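Local structure of putative lipoprotein GNA1162 (Neisseria meningitidis, 4HRV) at residues I16-P21 with L88-T93; F82-V87 with V115-G120; T107-A112 with S127-E132. The protein is of unknown function but, as a GNA1162-like bacterial lipoprotein, is probably held at a membrane by its lipid and may take part in lipid binding. The protein carries 3 engineered substitutions. One frame throughout, in Å; residues are numbered along the deposited sequence.

Contact 1: residues I16-P21 with L88-T93; sequences ILVVPP and LYITVT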
loop_
_atom_site.group_PDB
_atom_site.type_symbol
_atom_site.label_atom_id
_atom_site.label_comp_id
_atom_site.label_asym_id
_atom_site.label_seq_id
_atom_site.Cartn_x
_atom_site.Cartn_y
_atom_site.Cartn_z
ATOM N N ILE B 16 4.061 9.310 19.340
ATOM C CA ILE B 16 4.797 8.213 18.743
ATOM C C ILE B 16 6.162 8.658 18.260
ATOM O O ILE B 16 6.269 9.566 17.430
ATOM C CB ILE B 16 4.046 7.639 17.549
ATOM C CG1 ILE B 16 2.730 7.007 18.001
ATOM C CG2 ILE B 16 4.903 6.624 16.807
ATOM C CD1 ILE B 16 1.931 6.422 16.832
ATOM N N LEU B 17 7.189 7.993 18.782
ATOM C CA LEU B 17 8.553 8.134 18.293
ATOM C C LEU B 17 8.793 7.146 17.151
ATOM O O LEU B 17 8.708 5.927 17.330
ATOM C CB LEU B 17 9.557 7.867 19.428
ATOM C CG LEU B 17 11.041 7.940 19.061
ATOM C CD1 LEU B 17 11.403 9.348 18.634
ATOM C CD2 LEU B 17 11.941 7.487 20.227
ATOM N N VAL B 18 9.070 7.672 15.965
ATOM C CA VAL B 18 9.514 6.828 14.872
ATOM C C VAL B 18 11.025 6.876 14.795
ATOM O O VAL B 18 11.621 7.932 14.557
ATOM C CB VAL B 18 8.891 7.232 13.522
ATOM C CG1 VAL B 18 9.181 6.153 12.483
ATOM C CG2 VAL B 18 7.378 7.440 13.695
ATOM N N VAL B 19 11.654 5.730 15.030
ATOM C CA VAL B 19 13.104 5.668 14.971
ATOM C C VAL B 19 13.522 5.381 13.532
ATOM O O VAL B 19 12.730 4.865 12.747
ATOM C CB VAL B 19 13.692 4.597 15.913
ATOM C CG1 VAL B 19 13.413 4.952 17.389
ATOM C CG2 VAL B 19 13.174 3.233 15.552
ATOM N N PRO B 20 14.760 5.747 13.174
ATOM C CA PRO B 20 15.278 5.451 11.837
ATOM C C PRO B 20 15.038 3.993 11.491
ATOM O O PRO B 20 15.401 3.108 12.266
ATOM C CB PRO B 20 16.773 5.725 11.978
ATOM C CG PRO B 20 16.853 6.793 13.003
ATOM C CD PRO B 20 15.708 6.539 13.974
ATOM N N PRO B 21 14.412 3.733 10.336
ATOM C CA PRO B 21 14.101 2.346 9.996
ATOM C C PRO B 21 15.340 1.500 9.737
ATOM O O PRO B 21 16.350 2.005 9.254
ATOM C CB PRO B 21 13.248 2.482 8.720
ATOM C CG PRO B 21 12.626 3.854 8.843
ATOM C CD PRO B 21 13.742 4.687 9.435
ATOM N N LEU B 88 7.725 3.418 17.235
ATOM C CA LEU B 88 7.420 2.717 16.002
ATOM C C LEU B 88 8.697 2.231 15.344
ATOM O O LEU B 88 9.588 3.023 15.032
ATOM C CB LEU B 88 6.625 3.631 15.062
ATOM C CG LEU B 88 6.264 3.038 13.696
ATOM C CD1 LEU B 88 5.243 1.911 13.846
ATOM C CD2 LEU B 88 5.728 4.137 12.791
ATOM N N TYR B 89 8.799 0.916 15.183
ATOM C CA TYR B 89 9.962 0.306 14.549
ATOM C C TYR B 89 9.600 -0.180 13.143
ATOM O O TYR B 89 8.706 -1.015 12.976
ATOM C CB TYR B 89 10.456 -0.893 15.354
ATOM C CG TYR B 89 10.938 -0.555 16.751
ATOM C CD1 TYR B 89 10.154 -0.823 17.867
ATOM C CD2 TYR B 89 12.194 0.032 16.954
ATOM C CE1 TYR B 89 10.612 -0.513 19.162
ATOM C CE2 TYR B 89 12.644 0.350 18.239
ATOM C CZ TYR B 89 11.857 0.064 19.329
ATOM O OH TYR B 89 12.299 0.389 20.596
ATOM N N ILE B 90 10.314 0.315 12.145
ATOM C CA ILE B 90 10.098 -0.146 10.769
ATOM C C ILE B 90 11.341 -0.853 10.258
ATOM O O ILE B 90 12.451 -0.387 10.481
ATOM C CB ILE B 90 9.802 1.029 9.851
ATOM C CG1 ILE B 90 8.550 1.771 10.345
ATOM C CG2 ILE B 90 9.647 0.556 8.398
ATOM C CD1 ILE B 90 8.361 3.112 9.692
ATOM N N THR B 91 11.143 -1.976 9.577
ATOM C CA THR B 91 12.218 -2.700 8.917
ATOM C C THR B 91 11.875 -2.963 7.442
ATOM O O THR B 91 10.826 -3.524 7.128
ATOM C CB THR B 91 12.497 -4.042 9.622
ATOM O OG1 THR B 91 12.878 -3.790 10.972
ATOM C CG2 THR B 91 13.612 -4.816 8.921
ATOM N N VAL B 92 12.755 -2.521 6.551
ATOM C CA VAL B 92 12.645 -2.848 5.135
ATOM C C VAL B 92 13.342 -4.184 4.896
ATOM O O VAL B 92 14.553 -4.311 5.120
ATOM C CB VAL B 92 13.293 -1.769 4.252
ATOM C CG1 VAL B 92 13.362 -2.244 2.776
ATOM C CG2 VAL B 92 12.521 -0.469 4.363
ATOM N N THR B 93 12.574 -5.179 4.462
ATOM C CA THR B 93 13.089 -6.532 4.295
ATOM C C THR B 93 13.396 -6.843 2.836
ATOM O O THR B 93 14.171 -7.752 2.530
ATOM C CB THR B 93 12.089 -7.566 4.837
ATOM O OG1 THR B 93 10.850 -7.464 4.114
ATOM C CG2 THR B 93 11.831 -7.311 6.306
HETATM O O HOH W 1 11.112 2.860 12.549
#
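L88 O receives two donors at the point where its strand and the 16-21 segment begin to part: V19 N, in a weak bond of 3.4 Å, and an ordered water 2.9 Å from L88 O. That water also donates to V19 O over 2.6 Å. Its third partner is I90 N, which donates to the water oxygen from 2.7 Å. One molecule thus joins three backbone groups where the direct pairing of the two segments gives way to a water. Before the water the parallel pairing is direct: L88 N donates to L17 O at 2.7 Å, almost straight at 173°, between strand segments whose directions differ by 28°.

Side chains pack along the pairing. V18 and L88 lie side by side, pointing the same way, with V18 CG2 3.8 Å from L88 CD2; I16 CG2 comes obliquely onto L88 CB. V19 holds CG2 between its own N and carbonyl carbon, where this V19 methyl meets Y89 CD2 obliquely at 3.6 Å. Past the water, the P21 ring runs alongside I90, P21 CB to I90 CB 3.9 Å.

Here two parallel neighbours of the mixed sheet meet in the protein interior, and backbone bonding resumes between I90 and L22. Helix 34-37 packs on V18, P21 and I90, while L17 and Y89 meet helix 75-82. L88 also rests on L114 of strand 104-116 and on M144 of the second subunit.

Contact 2: residues F82-V87 with V115-G120; sequences FGNDAV and VDSRNG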
loop_
_atom_site.group_PDB
_atom_site.type_symbol
_atom_site.label_atom_id
_atom_site.label_comp_id
_atom_site.label_asym_id
_atom_site.label_seq_id
_atom_site.Cartn_x
_atom_site.Cartn_y
_atom_site.Cartn_z
ATOM N N PHE B 82 12.856 11.160 25.126
ATOM C CA PHE B 82 11.873 11.891 24.345
ATOM C C PHE B 82 10.522 12.129 25.044
ATOM O O PHE B 82 9.759 13.008 24.630
ATOM C CB PHE B 82 11.594 11.141 23.045
ATOM C CG PHE B 82 12.751 11.089 22.086
ATOM C CD1 PHE B 82 12.987 12.136 21.204
ATOM C CD2 PHE B 82 13.553 9.964 22.011
ATOM C CE1 PHE B 82 14.035 12.074 20.283
ATOM C CE2 PHE B 82 14.600 9.896 21.095
ATOM C CZ PHE B 82 14.838 10.960 20.237
ATOM N N GLY B 83 10.200 11.320 26.048
ATOM C CA GLY B 83 8.900 11.423 26.700
ATOM C C GLY B 83 7.751 10.846 25.891
ATOM O O GLY B 83 6.583 11.116 26.180
ATOM N N ASN B 84 8.082 10.061 24.864
ATOM C CA ASN B 84 7.094 9.427 23.995
ATOM C C ASN B 84 6.292 8.285 24.650
ATOM O O ASN B 84 6.826 7.518 25.438
ATOM C CB ASN B 84 7.792 8.894 22.729
ATOM C CG ASN B 84 8.882 7.884 23.042
ATOM O OD1 ASN B 84 8.808 6.736 22.619
ATOM N ND2 ASN B 84 9.899 8.305 23.788
ATOM N N ASP B 85 5.017 8.158 24.289
ATOM C CA ASP B 85 4.207 7.032 24.758
ATOM C C ASP B 85 4.571 5.721 24.053
ATOM O O ASP B 85 4.541 4.653 24.657
ATOM C CB ASP B 85 2.718 7.298 24.535
ATOM C CG ASP B 85 2.219 8.533 25.266
ATOM O OD1 ASP B 85 2.582 8.733 26.441
ATOM O OD2 ASP B 85 1.443 9.297 24.654
ATOM N N ALA B 86 4.893 5.791 22.767
ATOM C CA ALA B 86 5.163 4.568 22.024
ATOM C C ALA B 86 6.288 4.750 21.029
ATOM O O ALA B 86 6.640 5.874 20.674
ATOM C CB ALA B 86 3.895 4.085 21.326
ATOM N N VAL B 87 6.859 3.637 20.584
ATOM C CA VAL B 87 7.927 3.682 19.601
ATOM C C VAL B 87 7.512 2.859 18.418
ATOM O O VAL B 87 7.009 1.740 18.564
ATOM C CB VAL B 87 9.253 3.096 20.154
ATOM C CG1 VAL B 87 10.391 3.308 19.161
ATOM C CG2 VAL B 87 9.583 3.726 21.495
ATOM N N VAL B 115 5.341 -0.230 19.767
ATOM C CA VAL B 115 5.453 -0.708 21.139
ATOM C C VAL B 115 5.301 0.388 22.183
ATOM O O VAL B 115 5.761 1.512 22.010
ATOM C CB VAL B 115 6.764 -1.492 21.401
ATOM C CG1 VAL B 115 7.047 -2.433 20.273
ATOM C CG2 VAL B 115 7.931 -0.549 21.638
ATOM N N ASP B 116 4.652 0.028 23.280
ATOM C CA ASP B 116 4.503 0.909 24.419
ATOM C C ASP B 116 5.897 1.201 24.968
ATOM O O ASP B 116 6.657 0.289 25.261
ATOM C CB ASP B 116 3.616 0.220 25.462
ATOM C CG ASP B 116 3.367 1.079 26.697
ATOM O OD1 ASP B 116 4.328 1.664 27.239
ATOM O OD2 ASP B 116 2.197 1.155 27.127
ATOM N N SER B 117 6.241 2.477 25.078
ATOM C CA SER B 117 7.611 2.848 25.386
ATOM C C SER B 117 7.923 2.686 26.870
ATOM O O SER B 117 9.087 2.668 27.256
ATOM C CB SER B 117 7.904 4.282 24.929
ATOM O OG SER B 117 9.305 4.493 24.771
ATOM N N ARG B 118 6.879 2.561 27.689
ATOM C CA ARG B 118 7.048 2.391 29.131
ATOM C C ARG B 118 7.300 0.936 29.557
ATOM O O ARG B 118 8.047 0.691 30.498
ATOM C CB ARG B 118 5.852 2.979 29.894
ATOM C CG ARG B 118 5.711 4.484 29.728
ATOM C CD ARG B 118 4.517 5.051 30.481
ATOM N NE ARG B 118 4.572 6.510 30.572
ATOM C CZ ARG B 118 4.091 7.341 29.652
ATOM N NH1 ARG B 118 3.508 6.867 28.555
ATOM N NH2 ARG B 118 4.189 8.651 29.829
ATOM N N ASN B 119 6.694 -0.030 28.869
ATOM C CA ASN B 119 6.852 -1.427 29.283
ATOM C C ASN B 119 7.213 -2.394 28.166
ATOM O O ASN B 119 7.297 -3.604 28.386
ATOM C CB ASN B 119 5.601 -1.920 30.015
ATOM C CG ASN B 119 4.348 -1.818 29.163
ATOM O OD1 ASN B 119 3.240 -1.695 29.685
ATOM N ND2 ASN B 119 4.518 -1.847 27.848
ATOM N N GLY B 120 7.403 -1.866 26.963
ATOM C CA GLY B 120 7.860 -2.671 25.861
ATOM C C GLY B 120 6.774 -3.542 25.266
ATOM O O GLY B 120 7.070 -4.379 24.431
#
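V87 and V115 make an antiparallel hydrogen-bonded pair, followed by the non-hydrogen-bonded pair A86 with D116, at the open end of the beta hairpin formed by strands 86-99 and 104-116. V87 N donates to V115 O at 2.8 Å, and V115 N returns a bond of the same length to V87 O. Beyond the strand end S117 N still reaches D85 O, 2.8 Å away, meeting this carbonyl from 32° outside its plane.

D116 shapes the exit from the strand. D116 OD1 accepts from R118 N at 2.7 Å, nearly in line with its own C-O bond, which makes an Asx turn, and G120 N bonds back to D116 O.

S117 OG lies 3.4 Å from V87 CG2 and 3.1 Å from N84 OD1. This hydroxyl is hydrogen-bonded to P75 O at the start of helix 75-82, and a bond to N84 OD1 is therefore not settled. On the sheet face shared by V87 and V115, V115 CG2 packs on V87 CB.

At the surface the D85 and R118 side chains lie alongside each other, pointing the same way, and close a salt bridge. R118 NH1 donates to D85 OD1 over 3.0 Å at 175°; the oxygen lies in the guanidinium plane and is met on its anti side, with carboxylate and guanidinium planes 32° apart.

Contact 3: residues T107-A112 with S127-E132; sequences TVSAKA and SASIRE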
loop_
_atom_site.group_PDB
_atom_site.type_symbol
_atom_site.label_atom_id
_atom_site.label_comp_id
_atom_site.label_asym_id
_atom_site.label_seq_id
_atom_site.Cartn_x
_atom_site.Cartn_y
_atom_site.Cartn_z
ATOM N N THR B 107 10.195 -4.431 -6.281
ATOM C CA THR B 107 9.507 -4.924 -5.108
ATOM C C THR B 107 10.058 -4.200 -3.888
ATOM O O THR B 107 11.269 -4.070 -3.745
ATOM C CB THR B 107 9.750 -6.436 -4.930
ATOM O OG1 THR B 107 9.173 -7.159 -6.026
ATOM C CG2 THR B 107 9.143 -6.924 -3.624
ATOM N N VAL B 108 9.168 -3.716 -3.031
ATOM C CA VAL B 108 9.553 -3.216 -1.716
ATOM C C VAL B 108 8.660 -3.880 -0.676
ATOM O O VAL B 108 7.445 -3.930 -0.840
ATOM C CB VAL B 108 9.403 -1.687 -1.597
ATOM C CG1 VAL B 108 9.885 -1.214 -0.206
ATOM C CG2 VAL B 108 10.213 -1.005 -2.660
ATOM N N SER B 109 9.266 -4.403 0.385
ATOM C CA SER B 109 8.514 -5.017 1.463
ATOM C C SER B 109 9.078 -4.483 2.774
ATOM O O SER B 109 10.292 -4.306 2.911
ATOM C CB SER B 109 8.646 -6.537 1.435
ATOM O OG SER B 109 8.340 -7.069 0.161
ATOM N N ALA B 110 8.188 -4.215 3.716
ATOM C CA ALA B 110 8.573 -3.693 5.016
ATOM C C ALA B 110 7.622 -4.244 6.063
ATOM O O ALA B 110 6.495 -4.636 5.760
ATOM C CB ALA B 110 8.545 -2.175 5.018
ATOM N N LYS B 111 8.093 -4.288 7.297
ATOM C CA LYS B 111 7.287 -4.750 8.394
ATOM C C LYS B 111 7.480 -3.746 9.521
ATOM O O LYS B 111 8.479 -3.034 9.560
ATOM C CB LYS B 111 7.713 -6.155 8.808
ATOM C CG LYS B 111 9.161 -6.264 9.266
ATOM C CD LYS B 111 9.536 -7.721 9.499
ATOM C CE LYS B 111 10.982 -7.867 9.942
ATOM N NZ LYS B 111 11.358 -9.297 10.127
ATOM N N ALA B 112 6.499 -3.637 10.402
ATOM C CA ALA B 112 6.587 -2.646 11.460
ATOM C C ALA B 112 5.872 -3.122 12.701
ATOM O O ALA B 112 4.994 -3.980 12.629
ATOM C CB ALA B 112 6.025 -1.314 11.002
ATOM N N SER B 127 2.695 -5.604 8.061
ATOM C CA SER B 127 3.711 -5.659 7.028
ATOM C C SER B 127 3.076 -5.455 5.665
ATOM O O SER B 127 1.866 -5.631 5.492
ATOM C CB SER B 127 4.497 -6.974 7.082
ATOM O OG SER B 127 3.641 -8.097 7.040
ATOM N N ALA B 128 3.900 -5.055 4.708
ATOM C CA ALA B 128 3.410 -4.748 3.378
ATOM C C ALA B 128 4.490 -5.092 2.382
ATOM O O ALA B 128 5.675 -4.828 2.610
ATOM C CB ALA B 128 3.038 -3.277 3.278
ATOM N N SER B 129 4.078 -5.710 1.283
ATOM C CA SER B 129 4.998 -6.014 0.214
ATOM C C SER B 129 4.306 -5.584 -1.062
ATOM O O SER B 129 3.190 -6.019 -1.348
ATOM C CB SER B 129 5.345 -7.506 0.208
ATOM O OG SER B 129 6.100 -7.852 -0.942
ATOM N N ILE B 130 4.959 -4.695 -1.801
ATOM C CA ILE B 130 4.338 -4.047 -2.940
ATOM C C ILE B 130 5.259 -4.163 -4.139
ATOM O O ILE B 130 6.475 -3.970 -4.021
ATOM C CB ILE B 130 4.033 -2.587 -2.609
ATOM C CG1 ILE B 130 2.962 -2.531 -1.521
ATOM C CG2 ILE B 130 3.560 -1.854 -3.827
ATOM C CD1 ILE B 130 2.804 -1.175 -0.881
ATOM N N ARG B 131 4.676 -4.517 -5.284
ATOM C CA ARG B 131 5.433 -4.795 -6.489
ATOM C C ARG B 131 4.841 -4.035 -7.659
ATOM O O ARG B 131 3.627 -3.823 -7.737
ATOM C CB ARG B 131 5.385 -6.288 -6.816
ATOM C CG ARG B 131 5.775 -7.205 -5.678
ATOM C CD ARG B 131 5.287 -8.616 -5.948
ATOM N NE ARG B 131 5.329 -8.933 -7.374
ATOM C CZ ARG B 131 6.354 -9.527 -7.976
ATOM N NH1 ARG B 131 7.427 -9.872 -7.276
ATOM N NH2 ARG B 131 6.303 -9.775 -9.279
ATOM N N GLU B 132 5.702 -3.646 -8.586
ATOM C CA GLU B 132 5.257 -2.872 -9.726
ATOM C C GLU B 132 6.126 -3.174 -10.928
ATOM O O GLU B 132 7.342 -3.322 -10.800
ATOM C CB GLU B 132 5.331 -1.392 -9.388
ATOM C CG GLU B 132 4.566 -0.501 -10.320
ATOM C CD GLU B 132 4.803 0.957 -10.016
ATOM O OE1 GLU B 132 5.970 1.315 -9.737
ATOM O OE2 GLU B 132 3.823 1.736 -10.039
#
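S109 and S129 face each other in a non-hydrogen-bonded pair of the antiparallel hairpin 104-116/122-133, and their hydroxyls bond at an OG to OG distance of 2.6 Å; either may be the donor. The two reach this meeting point by different torsions: S109 OG is anti to its carbonyl carbon (chi1 -52°), S129 OG anti to its backbone N (chi1 172°). A weak bond from S109 OG to E94 gives the serine pair a further polar partner.

On the same face T107 and R131 lie side by side, pointing the same way. T107 OG1 touches R131 CG at 3.4 Å. At the other end K111 CB meets S127 CB at 3.7 Å before the lysine leads away.

The opposite face carries V108 with I130 and A110 with A128. Each couple is tied by reciprocal backbone bonds, such as I130 N to V108 O at 2.8 Å. Between them S109 CA adds a CA-H...O contact to A128 O at 3.1 Å.

I130 packs against L142 and V146 of helix 139-154. Strand 86-99 flanks 107-112, and residues 127-132 pair antiparallel with a strand of the second subunit, which carries the sheet across the dimer interface.

All three contacts belong to one mixed sheet. Contacts 1 and 2 share strand 86-99, their centres about 13 Å apart: L17 N probably bonds to A86 O at 2.9 Å, and L17 CD2 packs on F82 CD2 at 3.5 Å. Contact 3 lies about 14 Å from contact 1, centre to centre, and touches it across the next strand pair, where K111 N meets T91 O at 2.8 Å in a probable hydrogen bond. Contacts 2 and 3 share strand 104-116 but sit on opposite sides of the chain's centre, about 25 Å between centres. Contact 1 is thus the central one, with contact 2 at a hairpin's open end and contact 3 beside the second subunit.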